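Local structure of precorrin-6Y C5,15-methyltransferase (Corynebacterium diphtheriae, 3HM2) at residues 19-24 with 122-127; 25-30 with 95-100; 43-48 with 72-77; 147-152 with 169-174. The protein probably methylates a corrin precursor with S-adenosyl-L-methionine in adenosylcobalamin biosynthesis, this chain being the C-terminal methyltransferase domain of a longer enzyme. All coordinates share one frame; numbering follows the deposited sequence.

Contact 1. Residues 19-24 with 122-127; sequences SALAPK and RLVANA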
loop_
_atom_site.group_PDB
_atom_site.type_symbol
_atom_site.label_atom_id
_atom_site.label_comp_id
_atom_site.label_asym_id
_atom_site.label_seq_id
_atom_site.Cartn_x
_atom_site.Cartn_y
_atom_site.Cartn_z
ATOM N N SER A 19 17.116 2.565 -12.536
ATOM C CA SER A 19 17.289 1.110 -12.488
ATOM C C SER A 19 16.478 0.384 -13.571
ATOM O O SER A 19 16.887 -0.676 -14.041
ATOM C CB SER A 19 16.934 0.531 -11.112
ATOM O OG SER A 19 15.648 -0.080 -11.133
ATOM N N ALA A 20 15.342 0.960 -13.951
ATOM C CA ALA A 20 14.457 0.336 -14.927
ATOM C C ALA A 20 14.978 0.530 -16.347
ATOM O O ALA A 20 14.842 -0.352 -17.195
ATOM C CB ALA A 20 13.047 0.894 -14.797
ATOM N N LEU A 21 15.577 1.690 -16.600
ATOM C CA LEU A 21 16.007 2.054 -17.944
ATOM C C LEU A 21 17.223 1.239 -18.373
ATOM O O LEU A 21 17.436 1.004 -19.563
ATOM C CB LEU A 21 16.323 3.548 -18.020
ATOM C CG LEU A 21 15.133 4.500 -17.886
ATOM C CD1 LEU A 21 15.595 5.880 -17.441
ATOM C CD2 LEU A 21 14.361 4.585 -19.194
ATOM N N ALA A 22 18.016 0.810 -17.398
ATOM C CA ALA A 22 19.074 -0.164 -17.641
ATOM C C ALA A 22 20.108 0.381 -18.620
ATOM O O ALA A 22 20.173 -0.050 -19.772
ATOM C CB ALA A 22 18.486 -1.468 -18.157
ATOM N N PRO A 23 20.914 1.329 -18.155
ATOM C CA PRO A 23 21.864 2.029 -19.027
ATOM C C PRO A 23 23.069 1.158 -19.365
ATOM O O PRO A 23 23.662 0.551 -18.473
ATOM C CB PRO A 23 22.300 3.222 -18.174
ATOM C CG PRO A 23 21.143 3.479 -17.278
ATOM C CD PRO A 23 20.550 2.131 -16.975
ATOM N N LYS A 24 23.424 1.101 -20.645
ATOM C CA LYS A 24 24.645 0.429 -21.073
ATOM C C LYS A 24 25.360 1.225 -22.159
ATOM O O LYS A 24 24.814 2.187 -22.698
ATOM C CB LYS A 24 24.331 -0.982 -21.575
ATOM C CG LYS A 24 23.912 -1.952 -20.482
ATOM C CD LYS A 24 23.609 -3.327 -21.051
ATOM C CE LYS A 24 22.434 -3.280 -22.015
ATOM N NZ LYS A 24 22.673 -4.114 -23.224
ATOM N N ARG A 122 14.182 -0.006 -25.749
ATOM C CA ARG A 122 13.577 0.017 -24.422
ATOM C C ARG A 122 12.889 1.351 -24.153
ATOM O O ARG A 122 13.467 2.415 -24.379
ATOM C CB ARG A 122 14.631 -0.257 -23.348
ATOM C CG ARG A 122 15.174 -1.676 -23.358
ATOM C CD ARG A 122 16.499 -1.766 -22.620
ATOM N NE ARG A 122 17.631 -1.464 -23.491
ATOM C CZ ARG A 122 18.749 -0.870 -23.086
ATOM N NH1 ARG A 122 18.888 -0.511 -21.817
ATOM N NH2 ARG A 122 19.728 -0.634 -23.949
ATOM N N LEU A 123 11.653 1.287 -23.671
ATOM C CA LEU A 123 10.992 2.464 -23.072
ATOM C C LEU A 123 10.382 2.224 -21.685
ATOM O O LEU A 123 9.566 1.312 -21.501
ATOM C CB LEU A 123 9.903 3.049 -23.978
ATOM C CG LEU A 123 9.360 4.397 -23.482
ATOM C CD1 LEU A 123 8.861 5.267 -24.661
ATOM C CD2 LEU A 123 8.286 4.256 -22.387
ATOM N N VAL A 124 10.748 3.088 -20.734
ATOM C CA VAL A 124 10.178 3.063 -19.400
ATOM C C VAL A 124 9.365 4.321 -19.168
ATOM O O VAL A 124 9.853 5.418 -19.372
ATOM C CB VAL A 124 11.290 2.955 -18.396
ATOM C CG1 VAL A 124 10.790 2.296 -17.116
ATOM C CG2 VAL A 124 12.405 2.127 -19.011
ATOM N N ALA A 125 8.100 4.155 -18.788
ATOM C CA ALA A 125 7.194 5.290 -18.571
ATOM C C ALA A 125 6.620 5.362 -17.146
ATOM O O ALA A 125 6.540 4.363 -16.448
ATOM C CB ALA A 125 6.067 5.284 -19.606
ATOM N N ASN A 126 6.252 6.571 -16.734
ATOM C CA ASN A 126 5.698 6.831 -15.420
ATOM C C ASN A 126 4.360 7.447 -15.553
ATOM O O ASN A 126 4.150 8.311 -16.409
ATOM C CB ASN A 126 6.544 7.829 -14.658
ATOM C CG ASN A 126 7.633 7.172 -13.891
ATOM O OD1 ASN A 126 7.897 5.984 -14.072
ATOM N ND2 ASN A 126 8.285 7.933 -13.023
ATOM N N ALA A 127 3.467 7.028 -14.663
ATOM C CA ALA A 127 2.104 7.518 -14.608
ATOM C C ALA A 127 1.851 7.811 -13.156
ATOM O O ALA A 127 2.434 7.178 -12.291
ATOM C CB ALA A 127 1.105 6.443 -15.113
#
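Arg122, at the start of strand 122-127, reaches across to the carbonyls that close helix 9-21. Its NH1 donates to Ala22 O over a very short 2.5 Å, and also, weakly, to Leu21 O at 3.1 Å. Neither bond is straight: the angle at the hydrogen of NH1 is 120° toward Ala22 O, and NH1 stands above that carbonyl plane. Ala22 O nevertheless lies close to the guanidinium plane, at its edge. Two successive carbonyls share this one nitrogen as donor.

The side chain gets there with CG anti to its carbonyl carbon and a bend at chi3 (-87°). What holds the other end of the guanidinium is Glu27, whose carboxylate forms a salt bridge with NH2. Lys24 NZ stands 4.6 Å from Arg122 NH2, a like-charge approach probably eased by Glu27, which also forms a long, weak ion pair with Lys24. The turn itself supplies the acceptors: Ala22 is the first residue to leave the helix, and its positive phi of 62° goes with both carbonyls facing the same nitrogen.

Farther along the strand the contact is apolar. Val124 divides its two methyls, CG1 meeting Ala20 CB at 3.5 Å while CG2 faces the CD2 branch of Leu21, the two side chains crossing obliquely. Leu21 also packs on Phe99 of strand 97-100 and on Ile39 and Trp43 of helix 38-44, and Val124 touches Gln172 and Thr174. The C-terminal end of helix 9-21 thus lies over strand 122-127, which runs between strands 97-100 and 162-176, while helix 130-143 packs against Ala125 on the other face.

Contact 2. Residues 25-30 with 95-100; sequences PHETLW and PDVIFI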
loop_
_atom_site.group_PDB
_atom_site.type_symbol
_atom_site.label_atom_id
_atom_site.label_comp_id
_atom_site.label_asym_id
_atom_site.label_seq_id
_atom_site.Cartn_x
_atom_site.Cartn_y
_atom_site.Cartn_z
ATOM N N PRO A 25 26.585 0.817 -22.474
ATOM C CA PRO A 25 27.495 1.653 -23.249
ATOM C C PRO A 25 26.997 1.934 -24.657
ATOM O O PRO A 25 26.372 1.080 -25.332
ATOM C CB PRO A 25 28.791 0.834 -23.274
ATOM C CG PRO A 25 28.668 -0.135 -22.113
ATOM C CD PRO A 25 27.210 -0.465 -22.090
ATOM N N HIS A 26 27.322 3.157 -25.073
ATOM C CA HIS A 26 27.014 3.719 -26.378
ATOM C C HIS A 26 25.503 3.842 -26.578
ATOM O O HIS A 26 24.987 3.757 -27.704
ATOM C CB HIS A 26 27.698 2.930 -27.501
ATOM C CG HIS A 26 28.842 2.063 -27.049
ATOM N ND1 HIS A 26 30.164 2.436 -27.182
ATOM C CD2 HIS A 26 28.858 0.814 -26.514
ATOM C CE1 HIS A 26 30.940 1.466 -26.728
ATOM N NE2 HIS A 26 30.172 0.472 -26.316
ATOM N N GLU A 27 24.805 4.045 -25.463
ATOM C CA GLU A 27 23.362 4.209 -25.476
ATOM C C GLU A 27 22.919 5.671 -25.388
ATOM O O GLU A 27 23.583 6.495 -24.783
ATOM C CB GLU A 27 22.669 3.300 -24.435
ATOM C CG GLU A 27 22.241 1.950 -25.047
ATOM C CD GLU A 27 21.855 0.873 -24.027
ATOM O OE1 GLU A 27 21.080 1.193 -23.100
ATOM O OE2 GLU A 27 22.297 -0.299 -24.175
ATOM N N THR A 28 21.800 5.973 -26.050
ATOM C CA THR A 28 21.219 7.308 -26.094
ATOM C C THR A 28 19.810 7.290 -25.525
ATOM O O THR A 28 18.916 6.653 -26.106
ATOM C CB THR A 28 21.120 7.813 -27.549
ATOM O OG1 THR A 28 22.401 7.713 -28.175
ATOM C CG2 THR A 28 20.630 9.253 -27.591
ATOM N N LEU A 29 19.598 7.981 -24.402
ATOM C CA LEU A 29 18.238 8.170 -23.890
ATOM C C LEU A 29 17.494 9.357 -24.496
ATOM O O LEU A 29 18.039 10.454 -24.515
ATOM C CB LEU A 29 18.234 8.366 -22.370
ATOM C CG LEU A 29 16.841 8.707 -21.814
ATOM C CD1 LEU A 29 15.931 7.479 -21.813
ATOM C CD2 LEU A 29 16.925 9.289 -20.435
ATOM N N TRP A 30 16.252 9.141 -24.963
ATOM C CA TRP A 30 15.304 10.247 -25.080
ATOM C C TRP A 30 14.573 10.356 -23.755
ATOM O O TRP A 30 13.862 9.445 -23.337
ATOM C CB TRP A 30 14.316 10.086 -26.230
ATOM C CG TRP A 30 14.923 10.427 -27.570
ATOM C CD1 TRP A 30 16.256 10.659 -27.857
ATOM C CD2 TRP A 30 14.224 10.555 -28.819
ATOM N NE1 TRP A 30 16.415 10.932 -29.208
ATOM C CE2 TRP A 30 15.181 10.872 -29.812
ATOM C CE3 TRP A 30 12.875 10.438 -29.197
ATOM C CZ2 TRP A 30 14.829 11.040 -31.145
ATOM C CZ3 TRP A 30 12.530 10.625 -30.522
ATOM C CH2 TRP A 30 13.498 10.934 -31.473
ATOM N N PRO A 95 16.833 7.163 -31.014
ATOM C CA PRO A 95 17.120 6.949 -29.590
ATOM C C PRO A 95 17.365 5.468 -29.299
ATOM O O PRO A 95 16.832 4.629 -30.039
ATOM C CB PRO A 95 15.800 7.340 -28.937
ATOM C CG PRO A 95 14.802 7.040 -30.000
ATOM C CD PRO A 95 15.440 7.624 -31.177
ATOM N N ASP A 96 18.127 5.155 -28.245
ATOM C CA ASP A 96 18.338 3.765 -27.843
ATOM C C ASP A 96 17.306 3.364 -26.767
ATOM O O ASP A 96 16.729 2.282 -26.792
ATOM C CB ASP A 96 19.789 3.550 -27.359
ATOM C CG ASP A 96 20.773 3.345 -28.498
ATOM O OD1 ASP A 96 20.811 2.218 -29.018
ATOM O OD2 ASP A 96 21.539 4.283 -28.852
ATOM N N VAL A 97 17.097 4.243 -25.807
ATOM C CA VAL A 97 16.102 4.028 -24.780
ATOM C C VAL A 97 15.278 5.327 -24.729
ATOM O O VAL A 97 15.787 6.391 -25.120
ATOM C CB VAL A 97 16.795 3.751 -23.468
ATOM C CG1 VAL A 97 15.938 2.898 -22.592
ATOM C CG2 VAL A 97 18.023 3.001 -23.770
ATOM N N ILE A 98 14.010 5.248 -24.323
ATOM C CA ILE A 98 13.237 6.452 -24.015
ATOM C C ILE A 98 12.631 6.342 -22.650
ATOM O O ILE A 98 12.371 5.254 -22.174
ATOM C CB ILE A 98 12.109 6.657 -24.959
ATOM C CG1 ILE A 98 12.672 6.978 -26.319
ATOM C CG2 ILE A 98 11.183 7.790 -24.475
ATOM C CD1 ILE A 98 11.832 6.415 -27.418
ATOM N N PHE A 99 12.411 7.489 -22.025
ATOM C CA PHE A 99 11.716 7.528 -20.759
ATOM C C PHE A 99 10.690 8.636 -20.856
ATOM O O PHE A 99 11.060 9.748 -21.235
ATOM C CB PHE A 99 12.655 7.824 -19.560
ATOM C CG PHE A 99 11.886 8.115 -18.268
ATOM C CD1 PHE A 99 11.572 7.097 -17.375
ATOM C CD2 PHE A 99 11.401 9.401 -17.994
ATOM C CE1 PHE A 99 10.823 7.358 -16.240
ATOM C CE2 PHE A 99 10.650 9.655 -16.847
ATOM C CZ PHE A 99 10.368 8.627 -15.976
ATOM N N ILE A 100 9.425 8.331 -20.524
ATOM C CA ILE A 100 8.394 9.348 -20.315
ATOM C C ILE A 100 7.873 9.383 -18.859
ATOM O O ILE A 100 7.493 8.349 -18.300
ATOM C CB ILE A 100 7.217 9.126 -21.260
ATOM C CG1 ILE A 100 7.676 9.313 -22.725
ATOM C CG2 ILE A 100 6.099 10.066 -20.890
ATOM C CD1 ILE A 100 6.728 8.722 -23.814
#
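Strands 27-30 and 97-100 run parallel, their axes 4.4 Å apart at the closest and inclined by 23°, with Leu29 paired to Val97 and Trp30 to Ile98. Trp30 gives and receives in this register: its N donates to Val97 O at 2.8 Å, and its O accepts from Phe99 N nearly along the C=O axis. Thr28 O takes two amides, Asp96 N in the carbonyl plane at 2.7 Å and Val97 N from above that plane, so the turn into strand 97-100 is fastened at one oxygen. Asp96 returns a weak bond, its OD2 accepting from Thr28 N.

This pairing joins the first and fourth strands of the 3-2-1-4-5-7-6 sheet, the central neighbours of the Rossmann-like fold of class I AdoMet-dependent methyltransferases. On the Trp30 face, Pro95 lays its ring over the indole: CB sits 3.4 Å from the centroid of the five-membered ring, only 6° off the normal, a CH-pi contact, and CD lies above the rim at CE2 and CZ2. Phe88 stacks with the same indole, and Phe55 meets it edge-to-face. Ile98 brings CG1 to 3.5 Å from Trp30 CB.

On the opposite face, Leu29 points CD1 across to Phe99 CB, 4.0 Å away, beneath Trp43 of helix 38-44. Glu27 OE1, engaged by Arg122, lies 3.6 Å from Val97 CG2.

Contact 3. Residues 43-48 with 72-77; sequences WLRSTP and LGVSDR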
loop_
_atom_site.group_PDB
_atom_site.type_symbol
_atom_site.label_atom_id
_atom_site.label_comp_id
_atom_site.label_asym_id
_atom_site.label_seq_id
_atom_site.Cartn_x
_atom_site.Cartn_y
_atom_site.Cartn_z
ATOM N N TRP A 43 21.120 9.730 -15.640
ATOM C CA TRP A 43 21.441 8.761 -16.668
ATOM C C TRP A 43 22.861 9.045 -17.143
ATOM O O TRP A 43 23.675 8.143 -17.245
ATOM C CB TRP A 43 20.414 8.907 -17.807
ATOM C CG TRP A 43 20.778 8.286 -19.171
ATOM C CD1 TRP A 43 21.698 8.761 -20.081
ATOM C CD2 TRP A 43 20.186 7.118 -19.786
ATOM N NE1 TRP A 43 21.732 7.951 -21.197
ATOM C CE2 TRP A 43 20.818 6.938 -21.041
ATOM C CE3 TRP A 43 19.200 6.203 -19.392
ATOM C CZ2 TRP A 43 20.490 5.883 -21.898
ATOM C CZ3 TRP A 43 18.882 5.157 -20.246
ATOM C CH2 TRP A 43 19.523 5.008 -21.479
ATOM N N LEU A 44 23.170 10.310 -17.405
ATOM C CA LEU A 44 24.489 10.670 -17.922
ATOM C C LEU A 44 25.520 10.575 -16.828
ATOM O O LEU A 44 26.640 10.103 -17.054
ATOM C CB LEU A 44 24.498 12.093 -18.470
ATOM C CG LEU A 44 23.897 12.470 -19.821
ATOM C CD1 LEU A 44 24.466 13.806 -20.195
ATOM C CD2 LEU A 44 24.140 11.442 -20.955
ATOM N N ARG A 45 25.133 11.032 -15.638
ATOM C CA ARG A 45 26.048 11.095 -14.518
ATOM C C ARG A 45 26.016 9.816 -13.697
ATOM O O ARG A 45 26.187 9.856 -12.484
ATOM C CB ARG A 45 25.730 12.288 -13.617
ATOM C CG ARG A 45 26.966 13.111 -13.262
ATOM C CD ARG A 45 27.175 13.231 -11.754
ATOM N NE ARG A 45 25.937 13.465 -11.010
ATOM C CZ ARG A 45 25.411 12.616 -10.125
ATOM N NH1 ARG A 45 26.000 11.454 -9.857
ATOM N NH2 ARG A 45 24.287 12.933 -9.497
ATOM N N SER A 46 25.797 8.688 -14.365
ATOM C CA SER A 46 25.810 7.390 -13.701
ATOM C C SER A 46 26.514 6.340 -14.555
ATOM O O SER A 46 26.817 5.245 -14.085
ATOM C CB SER A 46 24.384 6.938 -13.383
ATOM O OG SER A 46 23.773 6.340 -14.513
ATOM N N THR A 47 26.771 6.684 -15.813
ATOM C CA THR A 47 27.373 5.748 -16.754
ATOM C C THR A 47 28.259 6.473 -17.762
ATOM O O THR A 47 27.766 7.177 -18.643
ATOM C CB THR A 47 26.302 4.943 -17.513
ATOM O OG1 THR A 47 25.252 4.572 -16.613
ATOM C CG2 THR A 47 26.910 3.688 -18.121
ATOM N N PRO A 48 29.570 6.298 -17.625
ATOM C CA PRO A 48 30.519 6.752 -18.646
ATOM C C PRO A 48 30.042 6.413 -20.054
ATOM O O PRO A 48 29.397 5.384 -20.256
ATOM C CB PRO A 48 31.787 5.962 -18.315
ATOM C CG PRO A 48 31.290 4.722 -17.662
ATOM C CD PRO A 48 30.071 5.127 -16.884
ATOM N N LEU A 72 27.600 19.496 -13.652
ATOM C CA LEU A 72 27.891 18.102 -13.340
ATOM C C LEU A 72 28.867 17.505 -14.347
ATOM O O LEU A 72 28.957 16.286 -14.492
ATOM C CB LEU A 72 26.601 17.279 -13.307
ATOM C CG LEU A 72 25.720 17.447 -12.067
ATOM C CD1 LEU A 72 24.397 16.719 -12.244
ATOM C CD2 LEU A 72 26.446 16.955 -10.823
ATOM N N GLY A 73 29.599 18.371 -15.040
ATOM C CA GLY A 73 30.549 17.934 -16.046
ATOM C C GLY A 73 29.921 17.018 -17.077
ATOM O O GLY A 73 30.619 16.287 -17.780
ATOM N N VAL A 74 28.595 17.058 -17.169
ATOM C CA VAL A 74 27.875 16.309 -18.193
ATOM C C VAL A 74 27.312 17.240 -19.261
ATOM O O VAL A 74 26.248 16.981 -19.825
ATOM C CB VAL A 74 26.725 15.485 -17.584
ATOM C CG1 VAL A 74 26.429 14.270 -18.450
ATOM C CG2 VAL A 74 27.068 15.066 -16.163
ATOM N N SER A 75 28.030 18.324 -19.534
ATOM C CA SER A 75 27.617 19.288 -20.573
ATOM C C SER A 75 27.796 18.785 -22.028
ATOM O O SER A 75 27.097 19.218 -22.950
ATOM C CB SER A 75 28.382 20.608 -20.370
ATOM O OG SER A 75 29.667 20.390 -19.783
ATOM N N ASP A 76 28.734 17.861 -22.214
ATOM C CA ASP A 76 29.185 17.467 -23.544
ATOM C C ASP A 76 28.596 16.147 -24.049
ATOM O O ASP A 76 29.128 15.540 -24.991
ATOM C CB ASP A 76 30.724 17.430 -23.594
ATOM C CG ASP A 76 31.342 16.554 -22.498
ATOM O OD1 ASP A 76 32.585 16.565 -22.361
ATOM O OD2 ASP A 76 30.594 15.853 -21.782
ATOM N N ARG A 77 27.500 15.710 -23.434
ATOM C CA ARG A 77 26.848 14.471 -23.839
ATOM C C ARG A 77 25.339 14.633 -23.737
ATOM O O ARG A 77 24.583 13.667 -23.812
ATOM C CB ARG A 77 27.329 13.303 -22.971
ATOM C CG ARG A 77 28.734 13.502 -22.408
ATOM C CD ARG A 77 29.321 12.209 -21.917
ATOM N NE ARG A 77 28.300 11.264 -21.456
ATOM C CZ ARG A 77 28.102 10.933 -20.188
ATOM N NH1 ARG A 77 27.180 10.060 -19.890
ATOM N NH2 ARG A 77 28.836 11.474 -19.218
#
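Trp43 and Leu44 are the last residues of helix 38-44, and Trp43 turns its indole onto Thr50 and Ala52 of strand 50-55. Leu44 does most of the work. Its side chain crosses that of Val74 obliquely, while CD2 lies 3.5 Å from Arg77 NH1, the side chains of Leu44 and Arg77 running past each other in opposite directions. Leu44 O is the partner of Arg77 across the contact: NH1 donates to it at 2.9 Å with an N-H...O angle of 156°, on a lone pair in the carbonyl plane, and NH2 adds a weak bond to Leu44 O at 3.4 Å. Thr50 OG1 is the second acceptor at NH1. Leu44 O therefore lies at the edge of the guanidinium, with Val74 CG1 above the rim of one face.

Arg45, where the chain leaves the helix, folds back with bends at chi2 and chi3. Its CG rests on Val74 CG2 at 3.5 Å, the side chains crossing at about a right angle, and its NE comes to 3.5 Å from Leu72 CD2; the guanidinium forms a salt bridge with Glu42. Farther on, Thr47 O lies 3.2 Å from Arg77 NH1.

Opposite, Gly73 (phi 53°) is the C-prime residue of the Schellman motif that ends helix 59-70, placing Leu72 and Val74 to face helix 38-44. Arg77 thus gathers the carbonyl end of helix 38-44 and the start of strand 50-55 at one cationic group, which probably complements the partial negative charge of that helix end, whereas Arg45 NE, buried by aliphatic carbon, has no polar partner in the model.

Contact 4. Residues 147-152 with 169-174; sequences ISSFAI and PVHQWT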
loop_
_atom_site.group_PDB
_atom_site.type_symbol
_atom_site.label_atom_id
_atom_site.label_comp_id
_atom_site.label_asym_id
_atom_site.label_seq_id
_atom_site.Cartn_x
_atom_site.Cartn_y
_atom_site.Cartn_z
ATOM N N ILE A 147 4.134 -4.012 -16.015
ATOM C CA ILE A 147 3.767 -2.886 -15.131
ATOM C C ILE A 147 3.862 -3.201 -13.622
ATOM O O ILE A 147 3.263 -4.150 -13.157
ATOM C CB ILE A 147 2.346 -2.397 -15.444
ATOM C CG1 ILE A 147 2.259 -1.937 -16.903
ATOM C CG2 ILE A 147 1.907 -1.298 -14.467
ATOM C CD1 ILE A 147 1.209 -0.880 -17.160
ATOM N N SER A 148 4.632 -2.406 -12.878
ATOM C CA SER A 148 4.724 -2.494 -11.416
ATOM C C SER A 148 4.330 -1.142 -10.826
ATOM O O SER A 148 4.067 -0.192 -11.565
ATOM C CB SER A 148 6.135 -2.882 -10.969
ATOM O OG SER A 148 7.050 -1.807 -11.093
ATOM N N SER A 149 4.252 -1.033 -9.506
ATOM C CA SER A 149 3.773 0.230 -8.920
ATOM C C SER A 149 4.357 0.563 -7.549
ATOM O O SER A 149 4.639 -0.331 -6.750
ATOM C CB SER A 149 2.238 0.286 -8.888
ATOM O OG SER A 149 1.687 -0.670 -7.993
ATOM N N PHE A 150 4.536 1.856 -7.284
ATOM C CA PHE A 150 5.242 2.274 -6.074
ATOM C C PHE A 150 4.459 3.235 -5.169
ATOM O O PHE A 150 4.053 4.312 -5.597
ATOM C CB PHE A 150 6.602 2.860 -6.451
ATOM C CG PHE A 150 7.277 2.125 -7.579
ATOM C CD1 PHE A 150 7.284 2.652 -8.868
ATOM C CD2 PHE A 150 7.889 0.895 -7.357
ATOM C CE1 PHE A 150 7.897 1.973 -9.909
ATOM C CE2 PHE A 150 8.507 0.205 -8.401
ATOM C CZ PHE A 150 8.508 0.745 -9.680
ATOM N N ALA A 151 4.238 2.826 -3.919
ATOM C CA ALA A 151 3.679 3.723 -2.921
ATOM C C ALA A 151 4.734 3.916 -1.879
ATOM O O ALA A 151 5.081 2.970 -1.196
ATOM C CB ALA A 151 2.419 3.145 -2.299
ATOM N N ILE A 152 5.243 5.145 -1.772
ATOM C CA ILE A 152 6.356 5.499 -0.883
ATOM C C ILE A 152 5.905 6.414 0.251
ATOM O O ILE A 152 5.250 7.430 0.006
ATOM C CB ILE A 152 7.473 6.227 -1.666
ATOM C CG1 ILE A 152 8.204 5.234 -2.599
ATOM C CG2 ILE A 152 8.431 6.931 -0.696
ATOM C CD1 ILE A 152 8.696 5.804 -3.950
ATOM N N PRO A 169 0.631 6.907 -5.450
ATOM C CA PRO A 169 1.383 5.866 -6.151
ATOM C C PRO A 169 1.894 6.351 -7.496
ATOM O O PRO A 169 1.599 7.460 -7.935
ATOM C CB PRO A 169 0.350 4.750 -6.352
ATOM C CG PRO A 169 -0.709 5.031 -5.367
ATOM C CD PRO A 169 -0.779 6.526 -5.280
ATOM N N VAL A 170 2.675 5.495 -8.138
ATOM C CA VAL A 170 3.355 5.827 -9.366
ATOM C C VAL A 170 3.389 4.548 -10.152
ATOM O O VAL A 170 3.738 3.495 -9.612
ATOM C CB VAL A 170 4.786 6.282 -9.092
ATOM C CG1 VAL A 170 5.600 6.277 -10.379
ATOM C CG2 VAL A 170 4.782 7.660 -8.423
ATOM N N HIS A 171 2.986 4.625 -11.413
ATOM C CA HIS A 171 2.974 3.439 -12.247
ATOM C C HIS A 171 4.068 3.533 -13.262
ATOM O O HIS A 171 4.385 4.612 -13.780
ATOM C CB HIS A 171 1.591 3.178 -12.863
ATOM C CG HIS A 171 0.574 2.775 -11.843
ATOM N ND1 HIS A 171 0.029 3.671 -10.948
ATOM C CD2 HIS A 171 0.075 1.560 -11.516
ATOM C CE1 HIS A 171 -0.784 3.028 -10.133
ATOM N NE2 HIS A 171 -0.778 1.746 -10.462
ATOM N N GLN A 172 4.687 2.384 -13.489
ATOM C CA GLN A 172 5.857 2.329 -14.326
ATOM C C GLN A 172 5.738 1.200 -15.299
ATOM O O GLN A 172 5.586 0.033 -14.940
ATOM C CB GLN A 172 7.142 2.187 -13.506
ATOM C CG GLN A 172 8.345 2.727 -14.224
ATOM C CD GLN A 172 9.525 2.883 -13.311
ATOM O OE1 GLN A 172 10.246 1.915 -13.022
ATOM N NE2 GLN A 172 9.743 4.109 -12.850
ATOM N N TRP A 173 5.815 1.587 -16.556
ATOM C CA TRP A 173 5.872 0.649 -17.645
ATOM C C TRP A 173 7.309 0.604 -18.166
ATOM O O TRP A 173 7.866 1.624 -18.556
ATOM C CB TRP A 173 4.856 1.066 -18.718
ATOM C CG TRP A 173 4.630 0.035 -19.747
ATOM C CD1 TRP A 173 4.541 -1.315 -19.554
ATOM C CD2 TRP A 173 4.486 0.254 -21.143
ATOM N NE1 TRP A 173 4.360 -1.953 -20.754
ATOM C CE2 TRP A 173 4.317 -1.012 -21.749
ATOM C CE3 TRP A 173 4.504 1.390 -21.949
ATOM C CZ2 TRP A 173 4.151 -1.168 -23.126
ATOM C CZ3 TRP A 173 4.334 1.235 -23.316
ATOM C CH2 TRP A 173 4.162 -0.043 -23.890
ATOM N N THR A 174 7.924 -0.575 -18.099
ATOM C CA THR A 174 9.175 -0.824 -18.791
ATOM C C THR A 174 9.035 -1.936 -19.829
ATOM O O THR A 174 8.419 -2.976 -19.587
ATOM C CB THR A 174 10.298 -1.189 -17.857
ATOM O OG1 THR A 174 11.505 -1.264 -18.614
ATOM C CG2 THR A 174 10.054 -2.530 -17.266
#
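Tight packing lies on the Phe150 and Gln172 face of this antiparallel pair, whose strand directions lie 153° apart. Phe150 brings its ring edge, CE1, to 3.7 Å from Gln172 CB, with the ring and amide planes 64° apart. Gln172, extended beyond CG, hydrogen-bonds Asn126 OD1 through NE2. Behind it stand Ala17 and Ala20 of helix 9-21, and Leu16 touches Phe150. Phe150 N is bonded to Val170 O at 3.0 Å, with a 161° angle at the hydrogen. Gln172 N to Ser148 O and Ser148 N to Gln172 O are both 3.3 Å, the second weak.

The other face is more varied. Ile147 CG1 meets Trp173 CD1 at 3.6 Å, both residues buried and packed on Leu136 of helix 130-143. Farther along, Ser149 and His171 are partly exposed; Ser149 lays CB over the His171 ring, 3.9 Å from its centroid, a CH-pi contact.

Residues 148-152 also pair antiparallel with a strand of a second subunit, whose His12 ring meets Phe150. The hairpin edge is thus a subunit joint; Phe150 and the serines there are consistent with a surface buried on assembly, while Gln172 NE2 finds its partner inside the chain.

In the fold
Contact 2 is the most buried of the four, a hydrogen-bonded strand pair in mid-sheet. Contact 1 is partly buried and sets a helix end on the next strand; the two are joined through Arg122 and Glu27, and contact 2 lies inside the chain loop that contact 1 closes. Contact 3, also nested there, joins the end of helix 38-44 to the loop after helix 59-70 in a partly buried outer region, tied to both by Trp43. Contact 4 extends the same sheet beyond strand 122-127 to an interface with another subunit, its centre about 26 Å from that of contact 3. Backbone bonds dominate contacts 2 and 4, whereas arginine-to-carbonyl bonds serve contacts 1 and 3.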